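Local coordinates for glycosylation Associate Protein 1 (Streptococcus agalactiae serotype V, PDB 6OYC) that probably acts in the accessory Sec system, in the Gap123 complex tied to glycosylation and secretion, at residues Leu266-Tyr269 with Ser270-Ser273. Sequence-based numbering, arbitrary orientation.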
ATOM      1  N   LEU A 266      -7.288   9.212  20.438  1.00 43.44           N
ATOM      2  CA  LEU A 266      -7.940  10.076  21.417  1.00 43.81           C
ATOM      3  C   LEU A 266      -7.384   9.913  22.814  1.00 44.95           C
ATOM      4  O   LEU A 266      -7.675  10.749  23.674  1.00 50.16           O
ATOM      5  CB  LEU A 266      -9.434   9.797  21.459  1.00 44.52           C
ATOM      6  CG  LEU A 266     -10.106  10.054  20.128  1.00 46.98           C
ATOM      7  CD1 LEU A 266     -11.395   9.244  20.028  1.00 46.13           C
ATOM      8  CD2 LEU A 266     -10.354  11.544  20.037  1.00 49.65           C
ATOM      9  N   GLU A 267      -6.606   8.867  23.063  1.00 38.44           N
ATOM     10  CA  GLU A 267      -6.018   8.655  24.370  1.00 44.22           C
ATOM     11  C   GLU A 267      -4.649   9.309  24.510  1.00 47.75           C
ATOM     12  O   GLU A 267      -4.223   9.599  25.638  1.00 43.54           O
ATOM     13  CB  GLU A 267      -5.939   7.144  24.641  1.00 46.26           C
ATOM     14  CG  GLU A 267      -4.834   6.677  25.547  1.00 53.02           C
ATOM     15  CD  GLU A 267      -4.798   5.159  25.701  1.00 58.54           C
ATOM     16  OE1 GLU A 267      -4.473   4.470  24.700  1.00 54.25           O
ATOM     17  OE2 GLU A 267      -5.076   4.665  26.827  1.00 53.25           O
ATOM     18  N   ASP A 268      -3.966   9.579  23.396  1.00 42.28           N
ATOM     19  CA  ASP A 268      -2.590  10.069  23.424  1.00 42.57           C
ATOM     20  C   ASP A 268      -2.582  11.598  23.507  1.00 37.81           C
ATOM     21  O   ASP A 268      -2.159  12.303  22.589  1.00 37.27           O
ATOM     22  CB  ASP A 268      -1.833   9.570  22.200  1.00 39.06           C
ATOM     23  CG  ASP A 268      -0.349   9.895  22.257  1.00 42.07           C
ATOM     24  OD1 ASP A 268       0.075  10.634  23.175  1.00 44.59           O
ATOM     25  OD2 ASP A 268       0.398   9.423  21.370  1.00 42.80           O
ATOM     26  N   TYR A 269      -3.075  12.097  24.648  1.00 42.39           N
ATOM     27  CA  TYR A 269      -3.102  13.539  24.920  1.00 41.26           C
ATOM     28  C   TYR A 269      -1.754  14.197  24.657  1.00 38.66           C
ATOM     29  O   TYR A 269      -1.691  15.318  24.139  1.00 39.17           O
ATOM     30  CB  TYR A 269      -3.475  13.802  26.374  1.00 41.77           C
ATOM     31  CG  TYR A 269      -4.940  13.722  26.754  1.00 45.93           C
ATOM     32  CD1 TYR A 269      -5.766  14.841  26.674  1.00 45.86           C
ATOM     33  CD2 TYR A 269      -5.481  12.540  27.263  1.00 48.68           C
ATOM     34  CE1 TYR A 269      -7.102  14.779  27.057  1.00 45.18           C
ATOM     35  CE2 TYR A 269      -6.820  12.465  27.641  1.00 51.71           C
ATOM     36  CZ  TYR A 269      -7.625  13.594  27.540  1.00 51.85           C
ATOM     37  OH  TYR A 269      -8.956  13.536  27.925  1.00 60.43           O
ATOM     38  N   SER A 270      -0.663  13.515  25.022  1.00 38.93           N
ATOM     39  CA  SER A 270       0.658  14.126  24.926  1.00 43.16           C
ATOM     40  C   SER A 270       1.020  14.426  23.479  1.00 41.27           C
ATOM     41  O   SER A 270       1.534  15.512  23.175  1.00 36.83           O
ATOM     42  CB  SER A 270       1.707  13.221  25.576  1.00 41.76           C
ATOM     43  OG  SER A 270       1.602  13.263  26.991  1.00 47.96           O
ATOM     44  N   SER A 271       0.737  13.485  22.569  1.00 39.32           N
ATOM     45  CA  SER A 271       0.992  13.730  21.152  1.00 37.37           C
ATOM     46  C   SER A 271       0.071  14.814  20.604  1.00 35.67           C
ATOM     47  O   SER A 271       0.516  15.712  19.880  1.00 36.05           O
ATOM     48  CB  SER A 271       0.820  12.445  20.348  1.00 37.85           C
ATOM     49  OG  SER A 271       1.803  11.474  20.662  1.00 39.30           O
ATOM     50  N   LEU A 272      -1.223  14.736  20.925  1.00 33.83           N
ATOM     51  CA  LEU A 272      -2.189  15.660  20.334  1.00 34.40           C
ATOM     52  C   LEU A 272      -1.946  17.088  20.794  1.00 38.83           C
ATOM     53  O   LEU A 272      -2.117  18.033  20.012  1.00 40.02           O
ATOM     54  CB  LEU A 272      -3.617  15.246  20.686  1.00 35.76           C
ATOM     55  CG  LEU A 272      -4.046  13.852  20.238  1.00 39.32           C
ATOM     56  CD1 LEU A 272      -5.530  13.693  20.431  1.00 39.81           C
ATOM     57  CD2 LEU A 272      -3.661  13.615  18.783  1.00 39.85           C
ATOM     58  N   SER A 273      -1.550  17.265  22.057  1.00 34.16           N
ATOM     59  CA  SER A 273      -1.307  18.607  22.562  1.00 37.32           C
ATOM     60  C   SER A 273      -0.064  19.227  21.947  1.00 36.91           C
ATOM     61  O   SER A 273       0.086  20.449  21.999  1.00 35.78           O
ATOM     62  CB  SER A 273      -1.185  18.606  24.091  1.00 36.02           C
ATOM     63  OG  SER A 273       0.022  17.996  24.495  1.00 38.67           O
TER
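D268 and S271 meet in an N-cap: D268 stands just before the short helix 269-273 and its carboxylate receives two bonds from S271, one from the backbone and one from the side chain. S271 N donates to D268 OD1 over 3.0 Å, fairly straight at 162°, while S271 OG gives its proton to D268 OD2 at 2.6 Å. Both donors approach from above the carboxylate plane. With D268 CG anti to the backbone N (chi1 -173°), the acid reaches forward over the first turn, and the two bonds, one to each oxygen, fix its rotation. Its negative charge at the helix N-terminus would probably be favoured by the helix dipole. D268 is also the centre of an inverse gamma turn, closed by a weak bond from Y269 N to E267 O, between helix 262-267 and helix 269-273.

Backbone bonds continue the helix: L272 N to D268 O at 3.1 Å and S273 N to Y269 O at 2.9 Å.

Apolar contact is slight, L272 CD1 lying 4.5 Å from L266 CA, but both leucines also rest on L289 of helix 283-292. On the cap side, D268 and S271 both touch N239 of helix 239-242, and S271 packs on L253 of strand 250-255 in the seven-stranded parallel sheet. Over the carbonyl oxygen of D268, L272 CG sits at 3.4 Å.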